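Local coordinates for protein buckwheat glutaredoxin (Polygonaceae, PDB 5GTX) that probably catalyses glutathione-dependent thiol-disulfide exchange, reducing disulfides and glutathione mixed disulfides as a member of the glutaredoxin family of oxidoreductases, at residues A[40-45]-A[63-68]. Numbering follows the deposited sequence.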
loop_
_atom_site.group_PDB
_atom_site.type_symbol
_atom_site.label_atom_id
_atom_site.label_comp_id
_atom_site.label_asym_id
_atom_site.label_seq_id
_atom_site.Cartn_x
_atom_site.Cartn_y
_atom_site.Cartn_z
ATOM N N SER A 40 -5.913 -1.309 0.138
ATOM C CA SER A 40 -6.939 -0.407 0.611
ATOM C C SER A 40 -8.309 -1.054 0.457
ATOM O O SER A 40 -8.438 -2.222 0.075
ATOM C CB SER A 40 -6.844 0.933 -0.131
ATOM O OG SER A 40 -7.101 0.790 -1.514
ATOM N N LYS A 41 -9.333 -0.277 0.785
ATOM C CA LYS A 41 -10.725 -0.672 0.668
ATOM C C LYS A 41 -11.496 0.516 0.121
ATOM O O LYS A 41 -11.334 1.639 0.604
ATOM C CB LYS A 41 -11.288 -1.120 2.020
ATOM C CG LYS A 41 -10.708 -2.446 2.492
ATOM C CD LYS A 41 -11.201 -2.829 3.874
ATOM C CE LYS A 41 -11.060 -4.327 4.062
ATOM N NZ LYS A 41 -11.068 -4.722 5.492
ATOM N N THR A 42 -12.328 0.262 -0.887
ATOM C CA THR A 42 -13.032 1.294 -1.644
ATOM C C THR A 42 -13.777 2.302 -0.771
ATOM O O THR A 42 -13.967 3.453 -1.172
ATOM C CB THR A 42 -14.019 0.636 -2.613
ATOM O OG1 THR A 42 -14.728 -0.397 -1.923
ATOM C CG2 THR A 42 -13.291 0.031 -3.808
ATOM N N TYR A 43 -14.217 1.888 0.415
ATOM C CA TYR A 43 -15.028 2.747 1.268
ATOM C C TYR A 43 -14.253 3.377 2.420
ATOM O O TYR A 43 -14.766 4.308 3.051
ATOM C CB TYR A 43 -16.211 1.956 1.834
ATOM C CG TYR A 43 -15.806 0.701 2.578
ATOM C CD1 TYR A 43 -15.377 0.761 3.892
ATOM C CD2 TYR A 43 -15.852 -0.542 1.961
ATOM C CE1 TYR A 43 -15.004 -0.379 4.575
ATOM C CE2 TYR A 43 -15.481 -1.689 2.637
ATOM C CZ TYR A 43 -15.056 -1.603 3.943
ATOM O OH TYR A 43 -14.689 -2.745 4.620
ATOM N N ALA A 44 -13.050 2.893 2.721
ATOM C CA ALA A 44 -12.293 3.432 3.844
ATOM C C ALA A 44 -11.847 4.860 3.542
ATOM O O ALA A 44 -11.368 5.151 2.442
ATOM C CB ALA A 44 -11.087 2.544 4.148
ATOM N N GLY A 45 -11.985 5.749 4.531
ATOM C CA GLY A 45 -11.743 7.161 4.283
ATOM C C GLY A 45 -10.271 7.519 4.244
ATOM O O GLY A 45 -9.852 8.344 3.431
ATOM N N THR A 63 -3.282 -0.088 -6.860
ATOM C CA THR A 63 -4.184 -0.302 -5.737
ATOM C C THR A 63 -4.720 -1.726 -5.738
ATOM O O THR A 63 -4.950 -2.322 -6.794
ATOM C CB THR A 63 -5.372 0.672 -5.757
ATOM O OG1 THR A 63 -4.892 2.010 -5.739
ATOM C CG2 THR A 63 -6.215 0.494 -4.529
ATOM N N ILE A 64 -4.920 -2.253 -4.531
ATOM C CA ILE A 64 -5.602 -3.515 -4.285
ATOM C C ILE A 64 -6.753 -3.185 -3.356
ATOM O O ILE A 64 -6.533 -2.914 -2.169
ATOM C CB ILE A 64 -4.678 -4.556 -3.642
ATOM C CG1 ILE A 64 -3.363 -4.575 -4.387
ATOM C CG2 ILE A 64 -5.290 -5.938 -3.680
ATOM C CD1 ILE A 64 -3.529 -4.881 -5.866
ATOM N N GLU A 65 -7.970 -3.197 -3.886
ATOM C CA GLU A 65 -9.155 -2.946 -3.077
ATOM C C GLU A 65 -9.559 -4.283 -2.468
ATOM O O GLU A 65 -10.208 -5.110 -3.112
ATOM C CB GLU A 65 -10.261 -2.310 -3.910
ATOM C CG GLU A 65 -9.826 -1.036 -4.651
ATOM C CD GLU A 65 -9.522 0.153 -3.722
ATOM O OE1 GLU A 65 -9.625 0.026 -2.483
ATOM O OE2 GLU A 65 -9.161 1.232 -4.239
ATOM N N LEU A 66 -9.147 -4.497 -1.218
ATOM C CA LEU A 66 -9.340 -5.790 -0.572
ATOM C C LEU A 66 -10.805 -6.188 -0.539
ATOM O O LEU A 66 -11.130 -7.378 -0.597
ATOM C CB LEU A 66 -8.764 -5.752 0.841
ATOM C CG LEU A 66 -7.256 -5.502 0.899
ATOM C CD1 LEU A 66 -6.758 -5.602 2.328
ATOM C CD2 LEU A 66 -6.533 -6.494 0.006
ATOM N N ASP A 67 -11.705 -5.212 -0.443
ATOM C CA ASP A 67 -13.127 -5.519 -0.455
ATOM C C ASP A 67 -13.619 -5.983 -1.821
ATOM O O ASP A 67 -14.714 -6.547 -1.901
ATOM C CB ASP A 67 -13.931 -4.300 -0.001
ATOM C CG ASP A 67 -13.648 -3.070 -0.844
ATOM O OD1 ASP A 67 -12.467 -2.703 -0.992
ATOM O OD2 ASP A 67 -14.610 -2.489 -1.382
ATOM N N GLN A 68 -12.842 -5.783 -2.887
ATOM C CA GLN A 68 -13.226 -6.194 -4.236
ATOM C C GLN A 68 -12.494 -7.448 -4.708
ATOM O O GLN A 68 -12.655 -7.851 -5.866
ATOM C CB GLN A 68 -12.988 -5.059 -5.238
ATOM C CG GLN A 68 -13.626 -3.728 -4.862
ATOM C CD GLN A 68 -15.114 -3.845 -4.612
ATOM O OE1 GLN A 68 -15.894 -4.101 -5.531
ATOM N NE2 GLN A 68 -15.517 -3.655 -3.360
#
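Ser40 is held on both sides of Glu65: its N donates to Ile64 O at 2.9 Å, and its O accepts from Leu66 N, just past the strand, at 2.7 Å, both bonds nearly straight. Its hydroxyl gives a third bond, Ser40 OG to Glu65 OE1 (2.8 Å), arriving from above the carboxylate plane. The Glu65 chain folds at its second torsion (chi2 -68°), which swings the carboxylate back over Ser40 on the face the two residues share; OE2 is salt-bridged to Lys51 of helix 45-57. Two residues beyond Ser40, Thr42 N donates to Asp67 OD1 (3.0 Å), again well out of the carboxylate plane. The Ser40 bonds belong to the parallel pairing of strands 36-40 and 62-65 in the thioredoxin-fold sheet of glutaredoxins, at the point where strand 36-40 runs out into the type I turn Lys41-Ala44 that leads to helix 45-57, with Cys47 in its first turn, touched by Ser40. Thr42 CG2 lies 3.7 Å from Glu65 CG, its methyl resting on the aliphatic part of the glutamate. Lys41 CG approaches Leu66 CB (4.2 Å), while its extended chain carries NZ to Gln76 of helix 72-83, which Leu66 also touches. The Tyr43 ring and the Asp67 side chain run past each other in opposite directions, Tyr43 CE2 to Asp67 CB 4.0 Å, the ring plane 75° from that of the carboxylate.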